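Local coordinates for protein CaaX farnesyltransferase alpha subunit Ram2 (Aspergillus fumigatus, PDB 4L9P) that forms the helical-repeat subunit of a heterodimeric enzyme that probably attaches farnesyl groups to proteins ending in a CaaX motif, at residues A[154-168]-A[189-202]. The protein carries 1 engineered substitution. Residues are numbered along the deposited sequence; the frame is centred on the assembly and turned at random. Where two conformers were deposited one is given.
Sequences FAQDAKSYHVWTYRH and LLKADVRNNSAWNH. Engineered in segment 154-168: Ser160 (natural residue Asn). With FII ([(3,7,11-trimethyl-dodeca-2,6,10-trienyloxycarbamoyl)-methyl]-phosphonic acid), chain Q.
Trp164 is the knob that joins two neighbouring helical hairpins of the prenyltransferase alpha-subunit repeat fold, akin to the tetratricopeptide solenoid; its hole is formed by Leu189, Ser198, Ala199 and His202. Helices 161-168 and 197-202 run nearly parallel, at 12° with axes 11.0 Å apart, a gap that the broad indole can span. CG lies anti to the carbonyl carbon (chi1 -75°), and CB points toward helix 197-202. Ser198 CB sits over the five-membered ring, nearest NE1 and CD1 and close to CE2 as well, making a CH-pi contact 3.4 Å from the ring centroid; serine is small enough to let the ring come this close. Phe154 CZ covers the opposite face. At the pyrrole edge, NE1 donates in the ring plane to Ala158 O (2.8 Å). Along the benzo side, CE3 and CZ3 meet the CB and CG of His202, the nearest pair being CZ3 to CB at 3.4 Å, with the six-membered and imidazole rings inclined at 50°. CZ2 meets Leu189 CD1 and has Ala199 N over the same face as Ser198 CB. At the far corner, Trp164 CH2 touches Leu189 CD1 at 3.6 Å and also Ala199 CA. Leu189 branches usefully here: its other methyl, CD2, packs on the CB atoms of Phe154 and Ala158.

Beyond the indole, the hydroxyl of Ser198 bonds to Glu309 of the beta subunit, joining the contact to that chain, while His202 NE2 bonds to Glu182, linking the two helices of its own hairpin, 180-192 and 197-208. Asn196 suits the N-cap of helix 197-202 because its amide serves both sides. OD1 accepts from Ala199 N and, weakly, from Ser198 N, while ND2 reaches across to Ala158 O. That oxygen is gripped twice, by Trp164 NE1 and, from the opposite face of the carbonyl plane, by Asn196 ND2 at 3.0 Å from Ala158 O.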
# COMPACT_ATOMS: atom_id res chain seq x y z
N PHE A 154 9.29 -11.69 16.02
CA PHE A 154 7.84 -11.90 16.09
C PHE A 154 7.28 -11.92 17.50
O PHE A 154 6.09 -11.68 17.69
CB PHE A 154 7.45 -13.21 15.34
CG PHE A 154 7.67 -13.15 13.87
CD1 PHE A 154 7.25 -12.06 13.14
CD2 PHE A 154 8.23 -14.25 13.22
CE1 PHE A 154 7.44 -12.04 11.73
CE2 PHE A 154 8.40 -14.24 11.86
CZ PHE A 154 8.02 -13.13 11.09
N ALA A 155 8.14 -12.18 18.49
CA ALA A 155 7.68 -12.09 19.90
C ALA A 155 7.40 -10.64 20.25
O ALA A 155 6.62 -10.38 21.18
CB ALA A 155 8.78 -12.68 20.84
N GLN A 156 8.04 -9.69 19.57
CA GLN A 156 7.77 -8.29 19.86
C GLN A 156 6.65 -7.74 18.96
O GLN A 156 5.84 -6.91 19.44
CB GLN A 156 9.02 -7.50 19.64
CG GLN A 156 10.05 -7.93 20.67
CD GLN A 156 11.39 -7.39 20.39
OE1 GLN A 156 11.65 -6.25 20.58
NE2 GLN A 156 12.27 -8.23 19.86
N ASP A 157 6.56 -8.18 17.69
CA ASP A 157 5.42 -7.77 16.82
C ASP A 157 5.17 -8.95 15.92
O ASP A 157 5.91 -9.14 14.91
CB ASP A 157 5.64 -6.47 16.06
CG ASP A 157 4.42 -6.12 15.23
OD1 ASP A 157 3.48 -6.96 15.03
OD2 ASP A 157 4.38 -4.98 14.73
N ALA A 158 4.13 -9.73 16.24
CA ALA A 158 3.90 -10.98 15.50
C ALA A 158 3.42 -10.76 14.08
O ALA A 158 3.34 -11.72 13.31
CB ALA A 158 2.87 -11.86 16.22
N LYS A 159 3.09 -9.52 13.70
CA LYS A 159 2.57 -9.22 12.38
C LYS A 159 3.50 -8.32 11.59
O LYS A 159 3.11 -7.76 10.58
CB LYS A 159 1.16 -8.58 12.53
CG LYS A 159 0.18 -9.52 13.29
CD LYS A 159 -1.21 -8.90 13.37
CE LYS A 159 -2.12 -9.86 14.12
NZ LYS A 159 -3.57 -9.29 14.06
N SER A 160 4.78 -8.24 11.98
CA SER A 160 5.72 -7.35 11.33
C SER A 160 5.90 -7.68 9.87
O SER A 160 6.46 -8.71 9.49
CB SER A 160 7.07 -7.52 11.99
OG SER A 160 7.97 -6.84 11.17
N TYR A 161 5.41 -6.81 9.00
CA TYR A 161 5.32 -7.15 7.58
C TYR A 161 6.68 -7.35 6.99
O TYR A 161 6.85 -8.27 6.13
CB TYR A 161 4.58 -5.97 6.84
CG TYR A 161 4.05 -6.35 5.48
CD1 TYR A 161 4.89 -6.34 4.36
CD2 TYR A 161 2.71 -6.76 5.30
CE1 TYR A 161 4.40 -6.68 3.08
CE2 TYR A 161 2.23 -7.09 4.05
CZ TYR A 161 3.11 -7.07 2.95
OH TYR A 161 2.65 -7.39 1.68
N HIS A 162 7.67 -6.53 7.35
CA HIS A 162 8.97 -6.67 6.69
C HIS A 162 9.68 -7.94 7.13
O HIS A 162 10.43 -8.52 6.34
CB HIS A 162 9.83 -5.47 7.08
CG HIS A 162 9.25 -4.17 6.61
ND1 HIS A 162 8.86 -3.16 7.47
CD2 HIS A 162 8.76 -3.84 5.40
CE1 HIS A 162 8.30 -2.18 6.77
NE2 HIS A 162 8.28 -2.55 5.50
N VAL A 163 9.45 -8.38 8.38
CA VAL A 163 10.08 -9.61 8.82
C VAL A 163 9.38 -10.78 8.15
O VAL A 163 10.09 -11.74 7.76
CB VAL A 163 10.01 -9.75 10.37
CG1 VAL A 163 10.77 -11.05 10.81
CG2 VAL A 163 10.63 -8.49 11.01
N TRP A 164 8.05 -10.81 8.01
CA TRP A 164 7.44 -11.87 7.25
C TRP A 164 7.89 -11.88 5.80
O TRP A 164 8.10 -12.97 5.24
CB TRP A 164 5.88 -11.74 7.30
CG TRP A 164 5.30 -12.18 8.64
CD1 TRP A 164 4.79 -11.37 9.65
CD2 TRP A 164 5.23 -13.53 9.11
NE1 TRP A 164 4.36 -12.17 10.69
CE2 TRP A 164 4.61 -13.49 10.39
CE3 TRP A 164 5.59 -14.79 8.55
CZ2 TRP A 164 4.31 -14.68 11.11
CZ3 TRP A 164 5.34 -15.94 9.28
CH2 TRP A 164 4.70 -15.90 10.57
N THR A 165 8.03 -10.72 5.15
CA THR A 165 8.52 -10.68 3.79
C THR A 165 9.91 -11.30 3.71
O THR A 165 10.19 -12.12 2.81
CB THR A 165 8.53 -9.22 3.27
OG1 THR A 165 7.15 -8.80 3.17
CG2 THR A 165 9.20 -9.15 1.90
N TYR A 166 10.77 -10.94 4.68
CA TYR A 166 12.11 -11.58 4.68
C TYR A 166 11.97 -13.08 4.86
O TYR A 166 12.68 -13.87 4.17
CB TYR A 166 12.92 -10.96 5.79
CG TYR A 166 14.28 -11.71 5.95
CD1 TYR A 166 15.37 -11.45 5.09
CD2 TYR A 166 14.38 -12.74 6.89
CE1 TYR A 166 16.56 -12.18 5.23
CE2 TYR A 166 15.56 -13.47 7.02
CZ TYR A 166 16.62 -13.16 6.17
OH TYR A 166 17.83 -13.83 6.29
N ARG A 167 11.09 -13.54 5.75
CA ARG A 167 11.01 -14.98 5.97
C ARG A 167 10.48 -15.70 4.72
O ARG A 167 10.90 -16.83 4.44
CB ARG A 167 10.16 -15.30 7.22
CG ARG A 167 10.41 -16.76 7.72
CD ARG A 167 9.79 -17.04 9.07
NE ARG A 167 10.23 -18.36 9.50
CZ ARG A 167 10.33 -18.77 10.75
NH1 ARG A 167 9.97 -17.98 11.75
NH2 ARG A 167 10.86 -19.99 10.98
N HIS A 168 9.60 -15.06 3.92
CA HIS A 168 9.18 -15.71 2.66
C HIS A 168 10.40 -15.83 1.75
O HIS A 168 10.60 -16.92 1.15
CB HIS A 168 8.18 -14.77 1.94
CG HIS A 168 7.91 -15.17 0.53
ND1 HIS A 168 6.90 -16.06 0.22
CD2 HIS A 168 8.58 -14.92 -0.64
CE1 HIS A 168 6.93 -16.32 -1.09
NE2 HIS A 168 7.93 -15.65 -1.64
N LEU A 189 2.85 -19.36 16.52
CA LEU A 189 2.25 -18.02 16.41
C LEU A 189 0.74 -18.17 16.38
O LEU A 189 0.05 -17.30 16.98
CB LEU A 189 2.80 -17.33 15.17
CG LEU A 189 4.28 -16.90 15.42
CD1 LEU A 189 5.00 -16.71 14.09
CD2 LEU A 189 4.33 -15.62 16.28
N LEU A 190 0.22 -19.20 15.72
CA LEU A 190 -1.26 -19.35 15.68
C LEU A 190 -1.83 -19.88 16.99
O LEU A 190 -2.99 -19.66 17.31
CB LEU A 190 -1.67 -20.20 14.49
CG LEU A 190 -1.39 -19.55 13.14
CD1 LEU A 190 -1.80 -20.53 12.06
CD2 LEU A 190 -2.17 -18.21 13.02
N LYS A 191 -1.02 -20.61 17.77
CA LYS A 191 -1.48 -20.97 19.12
C LYS A 191 -1.57 -19.69 19.97
O LYS A 191 -2.56 -19.51 20.72
CB LYS A 191 -0.49 -22.01 19.71
CG LYS A 191 -0.89 -22.41 21.12
CD LYS A 191 -0.01 -23.59 21.59
CE LYS A 191 -0.50 -23.98 22.96
NZ LYS A 191 0.21 -23.05 23.84
N ALA A 192 -0.56 -18.80 19.88
CA ALA A 192 -0.59 -17.57 20.68
C ALA A 192 -1.73 -16.66 20.21
O ALA A 192 -2.36 -16.01 21.06
CB ALA A 192 0.76 -16.84 20.54
N ASP A 193 -1.95 -16.58 18.90
CA ASP A 193 -3.03 -15.69 18.40
C ASP A 193 -3.54 -16.30 17.09
O ASP A 193 -2.94 -16.10 16.03
CB ASP A 193 -2.56 -14.25 18.20
CG ASP A 193 -3.68 -13.31 17.85
OD1 ASP A 193 -4.79 -13.81 17.57
OD2 ASP A 193 -3.41 -12.09 17.87
N VAL A 194 -4.63 -17.06 17.16
CA VAL A 194 -5.18 -17.73 15.99
C VAL A 194 -5.65 -16.73 14.92
O VAL A 194 -5.86 -17.12 13.75
CB VAL A 194 -6.32 -18.72 16.42
CG1 VAL A 194 -7.56 -17.93 16.98
CG2 VAL A 194 -6.68 -19.67 15.28
N ARG A 195 -5.75 -15.46 15.30
CA ARG A 195 -6.14 -14.41 14.34
C ARG A 195 -4.98 -13.75 13.64
O ARG A 195 -5.15 -12.72 12.97
CB ARG A 195 -6.99 -13.34 15.06
CG ARG A 195 -8.29 -14.00 15.56
CD ARG A 195 -8.78 -13.28 16.73
NE ARG A 195 -10.09 -13.77 17.22
CZ ARG A 195 -10.31 -14.09 18.49
NH1 ARG A 195 -9.32 -14.06 19.38
NH2 ARG A 195 -11.54 -14.41 18.88
N ASN A 196 -3.77 -14.32 13.79
CA ASN A 196 -2.60 -13.73 13.12
C ASN A 196 -2.57 -14.06 11.64
O ASN A 196 -2.11 -15.11 11.23
CB ASN A 196 -1.30 -14.17 13.80
CG ASN A 196 -0.10 -13.49 13.23
OD1 ASN A 196 -0.15 -12.94 12.13
ND2 ASN A 196 1.02 -13.57 13.93
N ASN A 197 -3.12 -13.12 10.85
CA ASN A 197 -3.24 -13.39 9.43
C ASN A 197 -1.90 -13.51 8.76
O ASN A 197 -1.81 -14.20 7.73
CB ASN A 197 -4.03 -12.24 8.73
CG ASN A 197 -4.48 -12.66 7.37
OD1 ASN A 197 -5.37 -13.55 7.24
ND2 ASN A 197 -3.91 -12.02 6.31
N SER A 198 -0.85 -12.86 9.31
CA SER A 198 0.49 -12.99 8.67
C SER A 198 0.97 -14.43 8.75
O SER A 198 1.60 -14.99 7.82
CB SER A 198 1.51 -12.11 9.40
OG SER A 198 1.04 -10.75 9.36
N ALA A 199 0.65 -15.10 9.87
CA ALA A 199 1.05 -16.51 10.01
C ALA A 199 0.25 -17.43 9.06
O ALA A 199 0.80 -18.38 8.48
CB ALA A 199 0.92 -16.92 11.48
N TRP A 200 -1.06 -17.14 8.90
CA TRP A 200 -1.85 -17.88 7.93
C TRP A 200 -1.30 -17.69 6.52
O TRP A 200 -1.25 -18.66 5.75
CB TRP A 200 -3.32 -17.45 7.97
CG TRP A 200 -4.05 -17.99 9.15
CD1 TRP A 200 -4.34 -17.31 10.33
CD2 TRP A 200 -4.58 -19.32 9.30
NE1 TRP A 200 -5.04 -18.15 11.18
CE2 TRP A 200 -5.19 -19.39 10.58
CE3 TRP A 200 -4.58 -20.46 8.48
CZ2 TRP A 200 -5.80 -20.56 11.07
CZ3 TRP A 200 -5.22 -21.63 8.97
CH2 TRP A 200 -5.84 -21.65 10.23
N ASN A 201 -0.90 -16.46 6.17
CA ASN A 201 -0.37 -16.22 4.84
C ASN A 201 0.91 -17.01 4.58
O ASN A 201 1.11 -17.55 3.49
CB ASN A 201 -0.20 -14.69 4.64
CG ASN A 201 0.37 -14.37 3.28
OD1 ASN A 201 -0.36 -14.45 2.27
ND2 ASN A 201 1.70 -14.17 3.18
N HIS A 202 1.78 -17.04 5.60
CA HIS A 202 3.04 -17.81 5.45
C HIS A 202 2.69 -19.28 5.38
O HIS A 202 3.33 -20.03 4.60
CB HIS A 202 3.93 -17.52 6.65
CG HIS A 202 5.35 -18.00 6.46
ND1 HIS A 202 6.22 -17.34 5.63
CD2 HIS A 202 6.04 -19.03 7.02
CE1 HIS A 202 7.39 -17.95 5.66
NE2 HIS A 202 7.29 -18.99 6.47
C1 FII Q . 3.35 5.02 -3.17
C2 FII Q . 3.75 4.38 -1.87
C6 FII Q . 5.14 4.61 -1.45
C10 FII Q . 2.91 3.28 -1.35
C11 FII Q . 3.24 2.48 -0.09
C12 FII Q . 2.39 3.07 1.07
C15 FII Q . 2.19 2.19 2.30
C18 FII Q . 1.37 2.72 3.47
C22 FII Q . 3.17 1.07 2.46
C23 FII Q . 2.74 -0.00 3.45
C24 FII Q . 3.85 -0.94 3.77
C27 FII Q . 3.57 -1.68 5.03
C30 FII Q . 2.81 -2.98 4.86
C34 FII Q . 4.57 -1.46 6.11
C35 FII Q . 4.62 -2.32 7.36
O36 FII Q . 4.28 -1.57 8.51
N42 FII Q . 3.07 -0.94 8.47
C43 FII Q . 2.09 -1.63 9.19
O44 FII Q . 2.25 -2.72 9.76
C45 FII Q . 0.75 -0.90 9.23
P46 FII Q . -0.74 -2.02 9.27
O49 FII Q . -0.50 -3.04 8.21
O50 FII Q . -0.88 -2.55 10.66
O51 FII Q . -1.87 -1.05 8.90
O HOH W 1 -3.68 -10.13 11.29
O HOH W 2 5.66 -14.78 4.39